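GH127 beta-L-arabinofuranoside (Geobacillus stearothermophilus, PDB 4QK0) probably hydrolyses beta-L-arabinofuranosides, removing L-arabinose units from arabinose-containing sugars as a glycoside hydrolase of family GH127. Local coordinates at residues A[58-64]-A[108-112]; A[67-71]-A[121-126]; A[401-405]-A[633-638]; A[424-428]-A[439-443]; A[563-567]-A[624-628]. The contacts are given in a common frame with arbitrary orientation. Residues are numbered along the deposited sequence.

Contact 1 (A[58-64]-A[108-112]); sequences FRIAAGE and LLGRA
This is a partly buried helix-to-helix contact in the all-helical part of the catalytic domain, an (alpha/alpha)6 barrel in this clan: the C-terminal end of helix 54-61 packs on the last turn of helix 96-112. The nearest CA atoms are those of Ala62 and Ala112, 3.9 Å apart, which small side chains permit; Ala61 CB is 4.0 Å from Ala112 CB. Phe58 (chi1 m) points toward the partner helix, and Leu109 (m,t) sets its CD2 3.4 Å from the Phe58 ring centroid, over the face, a CH-pi contact. Leu108 (t,p) brings CD2 to 3.9 Å from Phe58 CB and CD1 to 3.9 Å from Ala62 CB. Helix 54-61 ends in a Schellman motif: Gly63 has phi 72°, with Glu64 N to Arg59 O 2.9 Å. The turn leaves Glu64 (m,t) facing Arg111 (m,t,m). Their two-pronged salt bridge joins Arg111 NE to Glu64 OE2, a very short 2.5 Å, and Arg111 NH2 to Glu64 OE1, 3.0 Å. Apolar side chains thus exclude water between the helix ends, while the charge of Arg111 is met by Glu64 at the exposed margin instead of being buried.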
# COMPACT_ATOMS: atom_id res chain seq x y z
N PHE A 58 8.93 38.85 -4.96
CA PHE A 58 10.09 39.58 -5.54
C PHE A 58 9.87 41.08 -5.50
O PHE A 58 10.79 41.84 -5.24
CB PHE A 58 10.36 39.17 -6.98
CG PHE A 58 11.01 37.83 -7.11
CD1 PHE A 58 12.36 37.66 -6.81
CD2 PHE A 58 10.27 36.74 -7.52
CE1 PHE A 58 12.95 36.42 -6.91
CE2 PHE A 58 10.86 35.50 -7.63
CZ PHE A 58 12.19 35.33 -7.31
N ARG A 59 8.62 41.50 -5.72
CA ARG A 59 8.28 42.88 -5.52
C ARG A 59 8.62 43.34 -4.13
O ARG A 59 9.23 44.41 -3.95
CB ARG A 59 6.80 43.11 -5.73
CG ARG A 59 6.46 43.24 -7.18
CD ARG A 59 5.23 44.10 -7.37
NE ARG A 59 4.82 43.84 -8.72
CZ ARG A 59 4.00 42.86 -9.08
NH1 ARG A 59 3.42 42.08 -8.17
NH2 ARG A 59 3.75 42.70 -10.36
N ILE A 60 8.16 42.59 -3.12
CA ILE A 60 8.41 42.98 -1.75
C ILE A 60 9.90 43.05 -1.55
O ILE A 60 10.45 44.00 -0.99
CB ILE A 60 7.74 42.02 -0.78
CG1 ILE A 60 6.20 42.09 -0.97
CG2 ILE A 60 8.12 42.35 0.65
CD1 ILE A 60 5.42 40.98 -0.28
N ALA A 61 10.59 42.04 -2.04
CA ALA A 61 12.04 41.96 -1.82
C ALA A 61 12.76 43.12 -2.50
O ALA A 61 13.81 43.50 -2.07
CB ALA A 61 12.58 40.62 -2.32
N ALA A 62 12.22 43.62 -3.61
CA ALA A 62 12.86 44.73 -4.32
C ALA A 62 12.48 46.04 -3.69
O ALA A 62 12.89 47.08 -4.13
CB ALA A 62 12.43 44.74 -5.76
N GLY A 63 11.69 45.99 -2.62
CA GLY A 63 11.21 47.22 -1.97
C GLY A 63 10.16 47.98 -2.77
O GLY A 63 10.04 49.18 -2.62
N GLU A 64 9.40 47.28 -3.60
CA GLU A 64 8.40 47.91 -4.44
C GLU A 64 7.00 47.52 -4.01
O GLU A 64 6.04 47.88 -4.63
CB GLU A 64 8.62 47.50 -5.89
CG GLU A 64 9.86 48.17 -6.45
CD GLU A 64 10.39 47.55 -7.72
OE1 GLU A 64 9.59 46.94 -8.48
OE2 GLU A 64 11.62 47.67 -7.95
N LEU A 108 12.93 42.98 -12.51
CA LEU A 108 12.48 42.83 -11.14
C LEU A 108 13.39 41.92 -10.34
O LEU A 108 13.82 42.26 -9.23
CB LEU A 108 11.05 42.32 -11.10
CG LEU A 108 10.50 41.99 -9.72
CD1 LEU A 108 10.52 43.18 -8.80
CD2 LEU A 108 9.06 41.48 -9.88
N LEU A 109 13.75 40.79 -10.89
CA LEU A 109 14.74 39.96 -10.21
C LEU A 109 16.01 40.76 -9.93
O LEU A 109 16.55 40.69 -8.82
CB LEU A 109 15.10 38.73 -11.03
CG LEU A 109 13.96 37.78 -11.35
CD1 LEU A 109 14.45 36.59 -12.16
CD2 LEU A 109 13.29 37.27 -10.09
N GLY A 110 16.51 41.47 -10.95
CA GLY A 110 17.71 42.32 -10.80
C GLY A 110 17.56 43.34 -9.68
O GLY A 110 18.50 43.56 -8.92
N ARG A 111 16.36 43.90 -9.49
CA ARG A 111 16.15 44.82 -8.33
C ARG A 111 15.98 44.11 -7.01
O ARG A 111 16.24 44.70 -6.00
CB ARG A 111 14.97 45.77 -8.60
CG ARG A 111 15.18 46.62 -9.87
CD ARG A 111 14.10 47.71 -10.05
NE ARG A 111 12.71 47.22 -10.12
CZ ARG A 111 12.11 46.75 -11.22
NH1 ARG A 111 12.76 46.68 -12.37
NH2 ARG A 111 10.87 46.31 -11.16
N ALA A 112 15.52 42.85 -6.99
CA ALA A 112 15.42 42.12 -5.69
C ALA A 112 16.76 41.59 -5.26
O ALA A 112 16.95 41.19 -4.11
CB ALA A 112 14.45 40.96 -5.83

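Contact 2 (A[67-71]-A[121-126]); sequences GEFYG and TYYTIK
Phe69 lays one ring face against the edge of Tyr122, a T-shaped pair with centroids 5.2 Å apart and planes at 89°; the closest atoms are Phe69 CE1 and Tyr122 CD2, 3.6 Å apart. Both rings hang from t rotamers (chi1 176° for Phe69, 179° for Tyr122). Tyr122 CB also lies over the Phe69 ring, off-centre and 4.2 Å from its centroid, as a CH-pi contact. The segment 67-71 is extended, with Phe69 at phi/psi -55/144 between glycines 67 and 71, whose positive-phi conformations suit glycine. Opposite it, residues 122-126 form a short helix with a wider pi-type turn, held by Ile125 N to Thr121 O at 2.8 Å and Lys126 N to Tyr122 O at 2.9 Å. The CA atoms approach most closely at Phe69 and Lys126, 5.8 Å apart. Thr121, Ile125 and Lys126 all point toward the loop: Ile125 CG2 sits 3.9 Å from Phe69 CB, Lys126 CB 3.8 Å from Phe69 CB, and Thr121 OG1 3.4 Å from Phe69 CE2, near the ring plane. That hydroxyl has its polar partner in Asp76. The contact is plain aromatic and aliphatic packing: Phe69 plugs the loop leading from helix 54-61 to helix 76-92 onto helix 122-126, while Asn57 of helix 54-61 touches the Phe69 side chain and Ile60 of that helix touches Ile125.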
# COMPACT_ATOMS: atom_id res chain seq x y z
N GLY A 67 4.23 43.72 2.44
CA GLY A 67 3.50 42.55 2.84
C GLY A 67 4.44 41.48 3.33
O GLY A 67 5.65 41.65 3.29
N GLU A 68 3.85 40.39 3.81
CA GLU A 68 4.55 39.24 4.34
C GLU A 68 4.85 38.28 3.23
O GLU A 68 4.16 38.26 2.20
CB GLU A 68 3.72 38.55 5.44
CG GLU A 68 3.76 39.37 6.74
CD GLU A 68 2.85 38.94 7.88
OE1 GLU A 68 1.76 38.35 7.66
OE2 GLU A 68 3.16 39.30 9.04
N PHE A 69 5.97 37.58 3.37
CA PHE A 69 6.29 36.48 2.47
C PHE A 69 5.11 35.48 2.49
O PHE A 69 4.48 35.30 3.50
CB PHE A 69 7.57 35.78 2.94
CG PHE A 69 7.91 34.59 2.11
CD1 PHE A 69 7.40 33.32 2.44
CD2 PHE A 69 8.71 34.74 0.99
CE1 PHE A 69 7.69 32.22 1.61
CE2 PHE A 69 9.02 33.65 0.19
CZ PHE A 69 8.51 32.39 0.49
N TYR A 70 4.81 34.88 1.35
CA TYR A 70 3.82 33.84 1.30
C TYR A 70 4.29 32.70 0.41
O TYR A 70 4.85 32.92 -0.66
CB TYR A 70 2.50 34.40 0.75
CG TYR A 70 1.38 33.39 0.74
CD1 TYR A 70 1.24 32.47 -0.31
CD2 TYR A 70 0.43 33.36 1.77
CE1 TYR A 70 0.21 31.53 -0.33
CE2 TYR A 70 -0.61 32.42 1.76
CZ TYR A 70 -0.71 31.52 0.70
OH TYR A 70 -1.74 30.61 0.67
N GLY A 71 3.97 31.47 0.83
CA GLY A 71 4.13 30.29 -0.02
C GLY A 71 5.21 29.36 0.50
O GLY A 71 5.62 29.44 1.67
N THR A 121 13.85 35.39 -2.01
CA THR A 121 12.81 36.19 -1.37
C THR A 121 12.56 35.79 0.07
O THR A 121 12.46 36.65 0.95
CB THR A 121 11.51 36.18 -2.16
OG1 THR A 121 11.04 34.83 -2.27
CG2 THR A 121 11.72 36.76 -3.53
N TYR A 122 12.56 34.49 0.35
CA TYR A 122 12.29 34.02 1.69
C TYR A 122 13.27 34.54 2.70
O TYR A 122 12.90 35.00 3.79
CB TYR A 122 12.29 32.51 1.68
CG TYR A 122 12.03 31.86 3.03
CD1 TYR A 122 13.06 31.57 3.88
CD2 TYR A 122 10.72 31.52 3.44
CE1 TYR A 122 12.83 30.99 5.12
CE2 TYR A 122 10.48 30.93 4.67
CZ TYR A 122 11.54 30.67 5.51
OH TYR A 122 11.34 30.14 6.74
N TYR A 123 14.56 34.46 2.37
CA TYR A 123 15.62 34.99 3.28
C TYR A 123 15.92 36.48 3.14
O TYR A 123 16.81 36.98 3.75
CB TYR A 123 16.90 34.20 3.07
CG TYR A 123 16.83 32.85 3.72
CD1 TYR A 123 16.84 32.73 5.10
CD2 TYR A 123 16.72 31.70 2.95
CE1 TYR A 123 16.79 31.48 5.70
CE2 TYR A 123 16.68 30.47 3.52
CZ TYR A 123 16.69 30.36 4.88
OH TYR A 123 16.67 29.11 5.43
N THR A 124 15.22 37.16 2.26
CA THR A 124 15.27 38.61 2.22
C THR A 124 14.12 39.21 3.00
O THR A 124 14.32 40.13 3.73
CB THR A 124 15.22 39.14 0.79
OG1 THR A 124 16.36 38.64 0.06
CG2 THR A 124 15.22 40.66 0.80
N ILE A 125 12.94 38.61 2.92
CA ILE A 125 11.74 39.16 3.57
C ILE A 125 11.41 38.50 4.89
O ILE A 125 11.26 39.15 5.91
CB ILE A 125 10.54 38.92 2.70
CG1 ILE A 125 10.65 39.69 1.41
CG2 ILE A 125 9.28 39.25 3.45
CD1 ILE A 125 9.74 39.13 0.36
N LYS A 126 11.31 37.18 4.88
CA LYS A 126 10.85 36.47 6.06
C LYS A 126 11.89 36.16 7.13
O LYS A 126 11.57 36.25 8.30
CB LYS A 126 10.18 35.18 5.68
CG LYS A 126 9.53 34.49 6.89
CD LYS A 126 8.32 33.72 6.45
CE LYS A 126 7.79 32.88 7.58
NZ LYS A 126 6.76 32.00 6.97

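Contact 3 (A[401-405]-A[633-638]); sequences KPVRQ and WCNRGE
Two irregular loops meet here, and Arg404 carries most of the polar traffic. With an m,t,t side chain reaching across, it gives two hydrogen bonds to one carbonyl, Trp633 O: 3.0 Å from Arg404 NH1 and 2.9 Å from Arg404 NH2. Outside the pair, NH1 makes a salt bridge to Asp373 and NH2 bonds Ser370 O, so the guanidinium is well satisfied. The backbone is linked through water 1, which accepts from Arg404 N (3.2 Å) and donates to Cys634 O (2.7 Å). Cys634 itself adopts left-handed helical angles (62/31), and its amide is taken by Glu562. Asn635 turns its OD1 to Leu374 N and its ND2 to Ala632 O. Packing fills the rest. Cys634 SG (chi1 t) lies 3.2 Å from Pro402 O and 4.0 Å from Val403 CG1, while Glu638 OE1 is 3.6 Å from Val403 CG1 and Glu638 OE2 3.9 Å from Pro402 CG. The nearest CA atoms are those of Val403 and Glu638, 6.0 Å apart. This is an interdomain loop-to-loop interface: a loop of the catalytic part, ahead of helix 413-422, docks on the connection between strands 620-629 and 641-647 of the C-terminal beta domain.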
# COMPACT_ATOMS: atom_id res chain seq x y z
N LYS A 401 -4.47 10.14 -7.61
CA LYS A 401 -5.69 10.84 -8.01
C LYS A 401 -6.25 10.20 -9.24
O LYS A 401 -5.54 9.96 -10.18
CB LYS A 401 -5.44 12.31 -8.30
CG LYS A 401 -4.84 13.07 -7.17
CD LYS A 401 -5.75 13.07 -5.98
CE LYS A 401 -5.02 13.59 -4.76
NZ LYS A 401 -6.03 13.91 -3.72
N PRO A 402 -7.53 9.88 -9.22
CA PRO A 402 -8.12 9.17 -10.37
C PRO A 402 -8.41 10.06 -11.56
O PRO A 402 -8.65 9.55 -12.64
CB PRO A 402 -9.43 8.58 -9.80
CG PRO A 402 -9.76 9.44 -8.64
CD PRO A 402 -8.45 9.89 -8.05
N VAL A 403 -8.43 11.37 -11.37
CA VAL A 403 -8.49 12.29 -12.48
C VAL A 403 -7.49 13.43 -12.33
O VAL A 403 -7.02 13.70 -11.21
CB VAL A 403 -9.91 12.91 -12.63
CG1 VAL A 403 -10.90 11.79 -12.86
CG2 VAL A 403 -10.32 13.77 -11.42
N ARG A 404 -7.16 14.08 -13.44
CA ARG A 404 -6.15 15.12 -13.43
C ARG A 404 -6.79 16.35 -12.84
O ARG A 404 -8.00 16.43 -12.79
CB ARG A 404 -5.61 15.36 -14.85
CG ARG A 404 -4.88 14.17 -15.49
CD ARG A 404 -4.04 14.57 -16.72
NE ARG A 404 -3.38 13.42 -17.33
CZ ARG A 404 -3.97 12.58 -18.15
NH1 ARG A 404 -5.22 12.77 -18.52
NH2 ARG A 404 -3.34 11.50 -18.56
N GLN A 405 -5.99 17.29 -12.37
CA GLN A 405 -6.53 18.48 -11.77
C GLN A 405 -5.57 19.65 -11.92
O GLN A 405 -4.48 19.51 -12.51
CB GLN A 405 -6.77 18.22 -10.29
CG GLN A 405 -5.53 17.77 -9.56
CD GLN A 405 -5.77 17.38 -8.10
OE1 GLN A 405 -6.55 16.47 -7.78
NE2 GLN A 405 -5.05 18.04 -7.19
N TRP A 633 -4.67 8.26 -21.42
CA TRP A 633 -5.71 7.79 -20.50
C TRP A 633 -6.25 8.97 -19.72
O TRP A 633 -5.63 10.04 -19.66
CB TRP A 633 -5.15 6.64 -19.59
CG TRP A 633 -4.58 7.06 -18.27
CD1 TRP A 633 -3.34 7.53 -18.03
CD2 TRP A 633 -5.25 7.03 -17.01
NE1 TRP A 633 -3.21 7.86 -16.73
CE2 TRP A 633 -4.37 7.54 -16.06
CE3 TRP A 633 -6.56 6.66 -16.60
CZ2 TRP A 633 -4.70 7.67 -14.71
CZ3 TRP A 633 -6.90 6.79 -15.28
CH2 TRP A 633 -5.96 7.27 -14.33
N CYS A 634 -7.43 8.78 -19.15
CA CYS A 634 -8.10 9.78 -18.29
C CYS A 634 -8.41 11.09 -19.00
O CYS A 634 -8.44 12.14 -18.36
CB CYS A 634 -7.28 10.05 -17.06
SG CYS A 634 -8.19 10.59 -15.62
N ASN A 635 -8.66 11.02 -20.30
CA ASN A 635 -9.22 12.15 -21.01
C ASN A 635 -10.71 11.96 -21.35
O ASN A 635 -11.30 12.82 -21.95
CB ASN A 635 -8.44 12.42 -22.31
CG ASN A 635 -7.09 13.05 -22.01
OD1 ASN A 635 -6.95 14.26 -21.88
ND2 ASN A 635 -6.10 12.20 -21.86
N ARG A 636 -11.31 10.85 -20.93
CA ARG A 636 -12.70 10.56 -21.20
C ARG A 636 -13.42 10.17 -19.93
O ARG A 636 -14.27 9.34 -19.92
CB ARG A 636 -12.76 9.46 -22.23
CG ARG A 636 -12.17 9.92 -23.56
CD ARG A 636 -11.99 8.78 -24.55
NE ARG A 636 -11.12 7.72 -24.03
CZ ARG A 636 -11.15 6.46 -24.45
NH1 ARG A 636 -12.02 6.06 -25.36
NH2 ARG A 636 -10.36 5.57 -23.89
N GLY A 637 -13.09 10.85 -18.85
CA GLY A 637 -13.74 10.70 -17.58
C GLY A 637 -13.11 9.68 -16.66
O GLY A 637 -12.32 8.82 -17.06
N GLU A 638 -13.50 9.78 -15.41
CA GLU A 638 -13.04 8.90 -14.36
C GLU A 638 -13.40 7.45 -14.66
O GLU A 638 -14.47 7.15 -15.20
CB GLU A 638 -13.63 9.33 -13.03
CG GLU A 638 -13.00 8.65 -11.82
CD GLU A 638 -13.26 9.37 -10.50
OE1 GLU A 638 -13.27 10.60 -10.45
OE2 GLU A 638 -13.49 8.69 -9.49
O HOH W 1 -8.28 13.99 -16.39

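Contact 4 (A[424-428]-A[439-443]); sequences IGHYI and HLYVG
Leaving helix 413-422, residues 424-428 lead into the antiparallel hairpin of strands 429-431 and 436-438, and the loop residues 439-443 lead out of it; the contact closes the open end of that hairpin, where the catalytic and middle domains join. Ile424 (t,p) comes first, its CD1 4.5 Å from Leu440 CD1. Residues 424-426 keep helical angles, with Tyr427 N bonded to Ile424 O at 3.0 Å. Tyr427 brings CB to 4.0 Å from Leu440 CD1, while its ring is in cation-pi contact with Arg345 of helix 334-350. Then Ile428 pairs with the other side: Ile428 O accepts His439 N at 2.8 Å and, weakly, Leu440 N at 3.3 Å. Two successive amides on one carbonyl, with His439 at -89/-46 and Leu440 at -117/146, give a classic beta bulge, and both side chains point toward 424-428. His439 ND1 bonds Tyr513. Ile428 CA and Leu440 CA are 4.7 Å apart, and Ile428 (m,t) ends with CD1 3.9 Å from Val442 CB.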
# COMPACT_ATOMS: atom_id res chain seq x y z
N ILE A 424 11.59 20.32 -26.76
CA ILE A 424 11.71 19.00 -27.32
C ILE A 424 12.70 18.97 -28.48
O ILE A 424 13.40 17.97 -28.71
CB ILE A 424 10.33 18.43 -27.73
CG1 ILE A 424 10.43 17.01 -28.27
CG2 ILE A 424 9.69 19.23 -28.81
CD1 ILE A 424 10.74 16.01 -27.19
N GLY A 425 12.77 20.06 -29.23
CA GLY A 425 13.66 20.16 -30.37
C GLY A 425 15.11 19.94 -30.04
O GLY A 425 15.85 19.42 -30.87
N HIS A 426 15.50 20.25 -28.82
CA HIS A 426 16.87 20.09 -28.37
C HIS A 426 17.25 18.63 -28.15
O HIS A 426 18.40 18.35 -27.94
CB HIS A 426 17.10 20.73 -27.02
CG HIS A 426 16.90 22.20 -26.98
ND1 HIS A 426 16.10 22.85 -27.89
CD2 HIS A 426 17.31 23.15 -26.09
CE1 HIS A 426 16.06 24.14 -27.60
NE2 HIS A 426 16.79 24.34 -26.51
N TYR A 427 16.29 17.69 -28.16
CA TYR A 427 16.61 16.29 -27.88
C TYR A 427 16.65 15.42 -29.13
O TYR A 427 16.98 14.24 -29.06
CB TYR A 427 15.59 15.69 -26.86
CG TYR A 427 15.63 16.37 -25.52
CD1 TYR A 427 15.04 17.63 -25.35
CD2 TYR A 427 16.31 15.83 -24.45
CE1 TYR A 427 15.10 18.31 -24.13
CE2 TYR A 427 16.38 16.50 -23.24
CZ TYR A 427 15.76 17.73 -23.09
OH TYR A 427 15.82 18.39 -21.90
N ILE A 428 16.23 15.93 -30.27
CA ILE A 428 16.11 15.09 -31.46
C ILE A 428 17.50 14.70 -32.00
O ILE A 428 17.70 13.55 -32.40
CB ILE A 428 15.31 15.82 -32.54
CG1 ILE A 428 13.90 16.13 -32.03
CG2 ILE A 428 15.19 14.98 -33.80
CD1 ILE A 428 13.11 17.05 -32.91
N HIS A 439 18.59 10.95 -32.62
CA HIS A 439 18.10 10.20 -31.46
C HIS A 439 16.61 9.87 -31.57
O HIS A 439 16.21 8.74 -31.32
CB HIS A 439 18.24 10.99 -30.19
CG HIS A 439 19.63 11.34 -29.84
ND1 HIS A 439 20.68 10.47 -30.05
CD2 HIS A 439 20.15 12.46 -29.31
CE1 HIS A 439 21.79 11.05 -29.65
NE2 HIS A 439 21.50 12.26 -29.18
N LEU A 440 15.81 10.87 -31.95
CA LEU A 440 14.34 10.73 -32.01
C LEU A 440 13.82 10.91 -33.43
O LEU A 440 14.42 11.64 -34.28
CB LEU A 440 13.70 11.79 -31.13
CG LEU A 440 14.16 11.83 -29.65
CD1 LEU A 440 13.50 12.95 -28.88
CD2 LEU A 440 13.88 10.54 -28.96
N TYR A 441 12.77 10.16 -33.73
CA TYR A 441 12.17 10.17 -35.03
C TYR A 441 10.90 11.04 -34.97
O TYR A 441 9.87 10.66 -34.49
CB TYR A 441 11.94 8.75 -35.52
CG TYR A 441 13.27 8.08 -35.74
CD1 TYR A 441 14.10 8.51 -36.75
CD2 TYR A 441 13.73 7.08 -34.90
CE1 TYR A 441 15.36 7.94 -36.93
CE2 TYR A 441 14.99 6.52 -35.07
CZ TYR A 441 15.79 6.95 -36.12
OH TYR A 441 17.04 6.42 -36.29
N VAL A 442 11.09 12.26 -35.42
CA VAL A 442 10.16 13.36 -35.23
C VAL A 442 10.30 14.19 -36.49
O VAL A 442 11.41 14.57 -36.84
CB VAL A 442 10.58 14.27 -34.06
CG1 VAL A 442 9.61 15.44 -33.95
CG2 VAL A 442 10.60 13.51 -32.75
N GLY A 443 9.18 14.42 -37.15
CA GLY A 443 9.11 15.31 -38.30
C GLY A 443 9.75 16.64 -37.94
O GLY A 443 9.32 17.30 -37.02

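Contact 5 (A[563-567]-A[624-628]); sequences EVDNG and PFRAI
Arg626 NH2 meets Asp565 OD1 at 3.0 Å in a nearly linear salt bridge, and the side-chain carboxamide of Asn566 reads both backbone polar groups of the same arginine: Arg626 N to Asn566 OD1 is 2.9 Å, and Asn566 ND2 to Arg626 O is 2.9 Å. Both Asp565 and Asn566 are m rotamers pointing toward the strand; Asp565 OD2 has its own salt bridge to Arg636. Water 2 donates to Asp565 OD2 and Arg626 O, each at 2.7 Å, and water 3 to Asn566 OD1 (2.9 Å) and Pro624 O (2.6 Å). In the C-terminal beta domain, 563-566 is a single helical turn directly following strand 557-562, the antiparallel neighbour of strand 620-629; the Asn566 carboxamide thus bonds 624-628 much as an adjoining strand would. Gly567 leaves the turn with phi 87°. Asn566 CA is 5.8 Å from Phe625 CA. Packing is sparse: Asn566 OD1 abuts Phe625 CB at 3.1 Å, and Asp565 OD2 lies 3.9 Å from Ile628 CG2.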
# COMPACT_ATOMS: atom_id res chain seq x y z
N GLU A 563 -11.82 1.69 -18.55
CA GLU A 563 -13.20 1.28 -18.28
C GLU A 563 -14.14 1.81 -19.36
O GLU A 563 -15.03 1.11 -19.84
CB GLU A 563 -13.62 1.82 -16.93
CG GLU A 563 -15.04 1.51 -16.52
CD GLU A 563 -15.36 1.88 -15.06
OE1 GLU A 563 -14.48 2.17 -14.20
OE2 GLU A 563 -16.56 1.93 -14.76
N VAL A 564 -13.92 3.07 -19.77
CA VAL A 564 -14.81 3.69 -20.75
C VAL A 564 -14.94 2.83 -22.00
O VAL A 564 -15.99 2.78 -22.59
CB VAL A 564 -14.35 5.13 -21.09
CG1 VAL A 564 -12.99 5.11 -21.79
CG2 VAL A 564 -15.37 5.85 -21.98
N ASP A 565 -13.89 2.09 -22.38
CA ASP A 565 -13.93 1.24 -23.56
C ASP A 565 -14.26 -0.21 -23.26
O ASP A 565 -14.63 -0.93 -24.15
CB ASP A 565 -12.55 1.21 -24.29
CG ASP A 565 -12.11 2.57 -24.85
OD1 ASP A 565 -12.95 3.23 -25.47
OD2 ASP A 565 -10.94 2.98 -24.71
N ASN A 566 -14.02 -0.69 -22.05
CA ASN A 566 -14.00 -2.14 -21.80
C ASN A 566 -14.88 -2.57 -20.61
O ASN A 566 -14.96 -3.74 -20.26
CB ASN A 566 -12.54 -2.58 -21.47
CG ASN A 566 -11.57 -2.39 -22.63
OD1 ASN A 566 -11.52 -3.19 -23.54
ND2 ASN A 566 -10.72 -1.35 -22.54
N GLY A 567 -15.50 -1.64 -19.93
CA GLY A 567 -16.25 -1.97 -18.74
C GLY A 567 -15.43 -1.98 -17.47
O GLY A 567 -14.19 -1.95 -17.51
N PRO A 624 -14.72 -8.61 -26.76
CA PRO A 624 -13.79 -7.73 -27.46
C PRO A 624 -13.12 -6.78 -26.46
O PRO A 624 -13.74 -6.46 -25.44
CB PRO A 624 -14.73 -6.91 -28.37
CG PRO A 624 -16.01 -6.81 -27.57
CD PRO A 624 -16.12 -8.11 -26.80
N PHE A 625 -11.87 -6.37 -26.70
CA PHE A 625 -11.27 -5.24 -25.93
C PHE A 625 -10.64 -4.23 -26.83
O PHE A 625 -10.21 -4.55 -27.92
CB PHE A 625 -10.20 -5.67 -24.92
CG PHE A 625 -8.89 -6.03 -25.53
CD1 PHE A 625 -7.86 -5.10 -25.71
CD2 PHE A 625 -8.68 -7.33 -25.92
CE1 PHE A 625 -6.64 -5.49 -26.27
CE2 PHE A 625 -7.48 -7.71 -26.48
CZ PHE A 625 -6.46 -6.79 -26.64
N ARG A 626 -10.45 -3.07 -26.26
CA ARG A 626 -9.74 -2.03 -26.91
C ARG A 626 -8.76 -1.34 -25.99
O ARG A 626 -9.10 -0.93 -24.85
CB ARG A 626 -10.74 -0.99 -27.45
CG ARG A 626 -10.02 0.01 -28.33
CD ARG A 626 -10.97 0.69 -29.29
NE ARG A 626 -11.61 1.77 -28.59
CZ ARG A 626 -12.20 2.80 -29.17
NH1 ARG A 626 -12.19 2.90 -30.50
NH2 ARG A 626 -12.79 3.73 -28.43
N ALA A 627 -7.55 -1.12 -26.52
CA ALA A 627 -6.50 -0.50 -25.76
C ALA A 627 -6.11 0.80 -26.45
O ALA A 627 -6.08 0.86 -27.67
CB ALA A 627 -5.32 -1.44 -25.61
N ILE A 628 -5.76 1.79 -25.65
CA ILE A 628 -5.29 3.07 -26.13
C ILE A 628 -3.91 3.41 -25.50
O ILE A 628 -3.47 2.74 -24.57
CB ILE A 628 -6.28 4.20 -25.76
CG1 ILE A 628 -6.54 4.23 -24.25
CG2 ILE A 628 -7.61 3.99 -26.50
CD1 ILE A 628 -6.40 5.58 -23.64
O HOH W 2 -9.09 1.39 -23.47
O HOH W 3 -13.13 -5.57 -23.09

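In the fold
The five contacts fall into two touching pairs and one outlier. Contacts 1 and 2, centres 11 Å apart, interlock through helix 54-61 of contact 1, whose residues pack on 121-126: Phe58 CD1 lies 3.5 Å from Thr121 CG2, and Ile60 CG2 3.6 Å from Ile125 CD1. Contacts 3 and 5, centres 15 Å apart, are joined by the salt bridge of Arg636 NH2 to Asp565 OD2, 2.8 Å, which links loop 633-638 to the helical turn 563-566 within the C-terminal domain. Contact 4 sits closest to the middle of the chain, 28 Å from contact 3 and 38 Å from contact 1, centre to centre. The centres of contacts 1 and 5 are about 53 Å apart, on opposite sides of the chain's centre.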